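PDB 4H6X: thiazoline oxidase/subtilisin-like protease, which probably cleaves patellamide precursor peptides and joins the ends of the core segment into a macrocycle, as a subtilisin-like transamidating protease of cyanobactin maturation. Local coordinates for residues 135-140 and 164-169; 285-290 and 301-306. All coordinates share one frame; numbering follows the deposited sequence.

Contact 1 (135-140 and 164-169); sequences INMPQD and LELGAN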
loop_
_atom_site.group_PDB
_atom_site.type_symbol
_atom_site.label_atom_id
_atom_site.label_comp_id
_atom_site.label_asym_id
_atom_site.label_seq_id
_atom_site.Cartn_x
_atom_site.Cartn_y
_atom_site.Cartn_z
ATOM N N ILE A 135 0.422 10.732 -3.450
ATOM C CA ILE A 135 0.533 11.745 -2.392
ATOM C C ILE A 135 0.660 11.039 -1.047
ATOM O O ILE A 135 -0.235 10.287 -0.639
ATOM C CB ILE A 135 -0.690 12.691 -2.353
ATOM C CG1 ILE A 135 -0.789 13.484 -3.668
ATOM C CG2 ILE A 135 -0.628 13.630 -1.128
ATOM C CD1 ILE A 135 -2.102 14.248 -3.854
ATOM N N ASN A 136 1.792 11.247 -0.381
ATOM C CA ASN A 136 1.936 10.827 1.002
ATOM C C ASN A 136 1.360 11.885 1.938
ATOM O O ASN A 136 1.668 13.073 1.808
ATOM C CB ASN A 136 3.408 10.560 1.331
ATOM C CG ASN A 136 3.890 9.209 0.818
ATOM O OD1 ASN A 136 3.617 8.165 1.422
ATOM N ND2 ASN A 136 4.631 9.224 -0.273
ATOM N N MET A 137 0.521 11.461 2.876
ATOM C CA MET A 137 0.011 12.363 3.911
ATOM C C MET A 137 0.523 11.875 5.274
ATOM O O MET A 137 -0.159 11.093 5.961
ATOM C CB MET A 137 -1.520 12.408 3.882
ATOM C CG MET A 137 -2.126 13.468 4.799
ATOM S SD MET A 137 -3.928 13.347 4.957
ATOM C CE MET A 137 -4.410 13.582 3.255
ATOM N N PRO A 138 1.744 12.302 5.662
ATOM C CA PRO A 138 2.373 11.701 6.852
ATOM C C PRO A 138 1.638 12.033 8.142
ATOM O O PRO A 138 1.165 13.156 8.304
ATOM C CB PRO A 138 3.766 12.349 6.878
ATOM C CG PRO A 138 4.014 12.751 5.462
ATOM C CD PRO A 138 2.662 13.223 4.977
ATOM N N GLN A 139 1.590 11.061 9.053
ATOM C CA GLN A 139 0.856 11.163 10.305
ATOM C C GLN A 139 1.766 11.088 11.550
ATOM O O GLN A 139 1.272 11.063 12.686
ATOM C CB GLN A 139 -0.179 10.026 10.391
ATOM C CG GLN A 139 -1.165 9.950 9.224
ATOM C CD GLN A 139 -2.015 11.203 9.102
ATOM O OE1 GLN A 139 -2.477 11.753 10.103
ATOM N NE2 GLN A 139 -2.199 11.677 7.879
ATOM N N ASP A 140 3.081 11.028 11.361
ATOM C CA ASP A 140 3.952 10.654 12.500
ATOM C C ASP A 140 4.030 11.736 13.584
ATOM O O ASP A 140 4.359 11.443 14.759
ATOM C CB ASP A 140 5.342 10.211 12.036
ATOM C CG ASP A 140 6.126 11.325 11.386
ATOM O OD1 ASP A 140 5.618 11.903 10.386
ATOM O OD2 ASP A 140 7.258 11.603 11.874
ATOM N N LEU A 164 -9.655 13.154 0.080
ATOM C CA LEU A 164 -10.704 13.364 -0.919
ATOM C C LEU A 164 -10.524 14.686 -1.670
ATOM O O LEU A 164 -10.545 14.721 -2.904
ATOM C CB LEU A 164 -12.090 13.321 -0.269
ATOM C CG LEU A 164 -12.585 11.936 0.125
ATOM C CD1 LEU A 164 -13.885 12.058 0.910
ATOM C CD2 LEU A 164 -12.741 11.031 -1.102
ATOM N N GLU A 165 -10.309 15.765 -0.919
ATOM C CA GLU A 165 -10.113 17.073 -1.522
ATOM C C GLU A 165 -8.854 17.143 -2.389
ATOM O O GLU A 165 -8.787 17.900 -3.360
ATOM C CB GLU A 165 -10.094 18.162 -0.434
ATOM C CG GLU A 165 -10.354 19.550 -0.983
ATOM C CD GLU A 165 -11.725 19.645 -1.642
ATOM O OE1 GLU A 165 -12.619 18.856 -1.292
ATOM O OE2 GLU A 165 -11.897 20.498 -2.515
ATOM N N LEU A 166 -7.857 16.340 -2.045
ATOM C CA LEU A 166 -6.637 16.254 -2.842
ATOM C C LEU A 166 -6.796 15.483 -4.167
ATOM O O LEU A 166 -5.871 15.442 -4.971
ATOM C CB LEU A 166 -5.502 15.656 -1.996
ATOM C CG LEU A 166 -5.062 16.485 -0.785
ATOM C CD1 LEU A 166 -4.141 15.651 0.089
ATOM C CD2 LEU A 166 -4.386 17.786 -1.227
ATOM N N GLY A 167 -7.959 14.892 -4.409
ATOM C CA GLY A 167 -8.171 14.183 -5.683
ATOM C C GLY A 167 -7.857 12.689 -5.667
ATOM O O GLY A 167 -7.640 12.087 -6.723
ATOM N N ALA A 168 -7.840 12.085 -4.476
ATOM C CA ALA A 168 -7.615 10.654 -4.359
ATOM C C ALA A 168 -8.631 9.900 -5.207
ATOM O O ALA A 168 -9.833 10.216 -5.176
ATOM C CB ALA A 168 -7.737 10.198 -2.911
ATOM N N ASN A 169 -8.116 8.937 -5.968
ATOM C CA ASN A 169 -8.889 7.850 -6.543
ATOM C C ASN A 169 -8.873 6.663 -5.584
ATOM O O ASN A 169 -9.845 5.900 -5.494
ATOM C CB ASN A 169 -8.286 7.442 -7.895
ATOM C CG ASN A 169 -8.499 8.506 -8.969
ATOM O OD1 ASN A 169 -9.631 8.777 -9.367
ATOM N ND2 ASN A 169 -7.426 9.136 -9.403
#
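Ile135 meets Leu166 where strand 133-138 of the parallel sheet passes the C-terminal end of helix 154-165; the helix belongs to a beta-alpha-beta crossover that steps over strand 34-39 to strand 170-173. CG1 of Ile135 lies beside the backbone N (chi1 -63°) and its chain runs on extended, carrying CD1 to 4.1 Å from Leu166 CB. The same CD1 lies equally near Leu166 O, at van der Waals distance. Asn136 points to the other side of the sheet, where Thr114 and Tyr44 bond its amide. Met137 returns to the helix side. Its chain is extended as far as SD and then bends at chi3 (-60°), which swings CE to 3.8 Å from Leu166 CD1, while Ala159, Leu162 and Ala163 touch the same side chain. Gln139 folds back so that NE2 donates to Met137 O at 2.9 Å, coming from above the carbonyl plane, and its OE1 accepts from Asn155 on the helix. Across from the strand, Gly167 closes the helix in a Schellman motif with positive phi, its N 3.0 Å from Leu164 O. Between the segments, then, only apolar carbons of Ile135, Met137 and Leu166 pair off side chain to side chain, so shape rather than directed bonding sets the fit.

Contact 2 (285-290 and 301-306); sequences ALLMSL and EAVRTA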
loop_
_atom_site.group_PDB
_atom_site.type_symbol
_atom_site.label_atom_id
_atom_site.label_comp_id
_atom_site.label_asym_id
_atom_site.label_seq_id
_atom_site.Cartn_x
_atom_site.Cartn_y
_atom_site.Cartn_z
ATOM N N ALA A 285 -4.874 0.292 -8.577
ATOM C CA ALA A 285 -4.476 1.464 -9.371
ATOM C C ALA A 285 -4.140 1.110 -10.834
ATOM O O ALA A 285 -4.466 1.862 -11.761
ATOM C CB ALA A 285 -3.295 2.165 -8.723
ATOM N N LEU A 286 -3.465 -0.015 -11.034
ATOM C CA LEU A 286 -3.233 -0.505 -12.394
ATOM C C LEU A 286 -4.562 -0.745 -13.147
ATOM O O LEU A 286 -4.698 -0.383 -14.324
ATOM C CB LEU A 286 -2.384 -1.783 -12.368
ATOM C CG LEU A 286 -0.900 -1.719 -11.955
ATOM C CD1 LEU A 286 -0.250 -3.082 -12.151
ATOM C CD2 LEU A 286 -0.103 -0.660 -12.706
ATOM N N LEU A 287 -5.541 -1.335 -12.469
ATOM C CA LEU A 287 -6.833 -1.638 -13.113
ATOM C C LEU A 287 -7.580 -0.361 -13.451
ATOM O O LEU A 287 -8.175 -0.250 -14.525
ATOM C CB LEU A 287 -7.689 -2.578 -12.259
ATOM C CG LEU A 287 -7.134 -3.991 -12.038
ATOM C CD1 LEU A 287 -7.929 -4.729 -10.962
ATOM C CD2 LEU A 287 -7.076 -4.803 -13.336
ATOM N N MET A 288 -7.523 0.617 -12.541
ATOM C CA MET A 288 -8.037 1.952 -12.811
ATOM C C MET A 288 -7.268 2.640 -13.947
ATOM O O MET A 288 -7.869 3.336 -14.768
ATOM C CB MET A 288 -7.990 2.841 -11.554
ATOM C CG MET A 288 -8.884 2.412 -10.409
ATOM S SD MET A 288 -8.759 3.615 -9.059
ATOM C CE MET A 288 -9.972 2.918 -7.939
ATOM N N SER A 289 -5.951 2.462 -13.991
ATOM C CA SER A 289 -5.151 3.028 -15.085
ATOM C C SER A 289 -5.621 2.529 -16.460
ATOM O O SER A 289 -5.647 3.280 -17.441
ATOM C CB SER A 289 -3.671 2.712 -14.878
ATOM O OG SER A 289 -3.226 3.313 -13.678
ATOM N N LEU A 290 -6.010 1.263 -16.503
ATOM C CA LEU A 290 -6.493 0.617 -17.721
ATOM C C LEU A 290 -7.878 1.144 -18.136
ATOM O O LEU A 290 -8.178 1.240 -19.325
ATOM C CB LEU A 290 -6.521 -0.888 -17.495
ATOM C CG LEU A 290 -6.046 -1.831 -18.590
ATOM C CD1 LEU A 290 -4.753 -1.331 -19.232
ATOM C CD2 LEU A 290 -5.870 -3.208 -17.971
ATOM N N GLU A 301 -15.779 1.200 -7.572
ATOM C CA GLU A 301 -16.622 0.092 -7.150
ATOM C C GLU A 301 -16.554 -1.079 -8.145
ATOM O O GLU A 301 -16.599 -2.243 -7.737
ATOM C CB GLU A 301 -18.069 0.556 -6.908
ATOM C CG GLU A 301 -18.994 -0.487 -6.283
ATOM C CD GLU A 301 -18.628 -0.891 -4.849
ATOM O OE1 GLU A 301 -17.847 -0.185 -4.162
ATOM O OE2 GLU A 301 -19.130 -1.944 -4.400
ATOM N N ALA A 302 -16.418 -0.780 -9.434
ATOM C CA ALA A 302 -16.285 -1.867 -10.427
ATOM C C ALA A 302 -14.976 -2.623 -10.171
ATOM O O ALA A 302 -14.958 -3.858 -10.157
ATOM C CB ALA A 302 -16.351 -1.329 -11.853
ATOM N N VAL A 303 -13.895 -1.877 -9.917
ATOM C CA VAL A 303 -12.604 -2.498 -9.631
ATOM C C VAL A 303 -12.713 -3.352 -8.381
ATOM O O VAL A 303 -12.343 -4.525 -8.393
ATOM C CB VAL A 303 -11.444 -1.474 -9.509
ATOM C CG1 VAL A 303 -10.178 -2.167 -8.998
ATOM C CG2 VAL A 303 -11.169 -0.828 -10.856
ATOM N N ARG A 304 -13.268 -2.777 -7.316
ATOM C CA ARG A 304 -13.406 -3.486 -6.045
ATOM C C ARG A 304 -14.215 -4.775 -6.195
ATOM O O ARG A 304 -13.807 -5.830 -5.711
ATOM C CB ARG A 304 -14.041 -2.574 -4.976
ATOM C CG ARG A 304 -13.962 -3.119 -3.553
ATOM C CD ARG A 304 -14.701 -2.218 -2.559
ATOM N NE ARG A 304 -16.134 -2.455 -2.655
ATOM C CZ ARG A 304 -16.820 -3.308 -1.894
ATOM N NH1 ARG A 304 -16.222 -4.001 -0.929
ATOM N NH2 ARG A 304 -18.119 -3.461 -2.106
ATOM N N THR A 305 -15.361 -4.690 -6.860
ATOM C CA THR A 305 -16.248 -5.857 -6.950
ATOM C C THR A 305 -15.658 -6.920 -7.882
ATOM O O THR A 305 -15.754 -8.112 -7.594
ATOM C CB THR A 305 -17.685 -5.469 -7.393
ATOM O OG1 THR A 305 -17.620 -4.610 -8.534
ATOM C CG2 THR A 305 -18.398 -4.737 -6.282
ATOM N N ALA A 306 -15.032 -6.484 -8.979
ATOM C CA ALA A 306 -14.338 -7.403 -9.891
ATOM C C ALA A 306 -13.277 -8.224 -9.170
ATOM O O ALA A 306 -13.185 -9.435 -9.394
ATOM C CB ALA A 306 -13.715 -6.673 -11.070
#
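Ala285 O, on the helix whose Leu287 and Met288 meet Val303, is gripped by two donors of one residue: Ser289 N and, at 2.7 Å, Ser289 OG reach it from opposite faces of its carbonyl plane. The motif is a pair of helices joined by a short connection, 273-293 and 300-309, in the subtilisin-like alpha/beta fold. Val303 carries the contact from the 301-306 side. Its CG1, anti to the backbone N (chi1 171°), lies 3.9 Å from Leu287 CD1, and CG2 lies 4.0 Å from Met288 CG. Leu287 CB faces both branches, 4.1 Å from Val303 CG1 and from Val303 CG2. The Met288 chain crosses Val303 at about a right angle and runs on extended. Leu23 and Met336 also pack on Leu287, and all three touching residues are buried. An alanine in place of Val303 would remove both branches and probably open a gap against Leu287 and Met288. On the side away from this interface, Arg304 takes Glu301 side-on: NH2 to OE2 is a salt bridge of 2.9 Å in the guanidinium plane, while NE meets OE1 at 3.2 Å from above the carboxylate plane. Arg304 NH1 has a second carboxylate partner in Glu248. One turn on from Glu301, Thr305 OG1 donates to Glu301 O at 2.7 Å, and Thr305 N reaches that oxygen from its opposite face.

Overall arrangement
Contact 1 closes before contact 2 opens along the chain, and their centres lie 19 Å apart, yet they touch: Asn169 O of contact 1 packs 3.9 Å from Met288 CE of contact 2. Ile170, at the start of the strand that follows segment 164-169, also meets Ala285 and Met288, so the strand that the crossover of contact 1 leads into packs against helix 273-293. The side chain of Met137 in contact 1 lies near, without touching, the probable Ser-His-Asp triad of Ser274, His109 and Asp39; contact 2 lies further along the helix that carries Ser274 near its start.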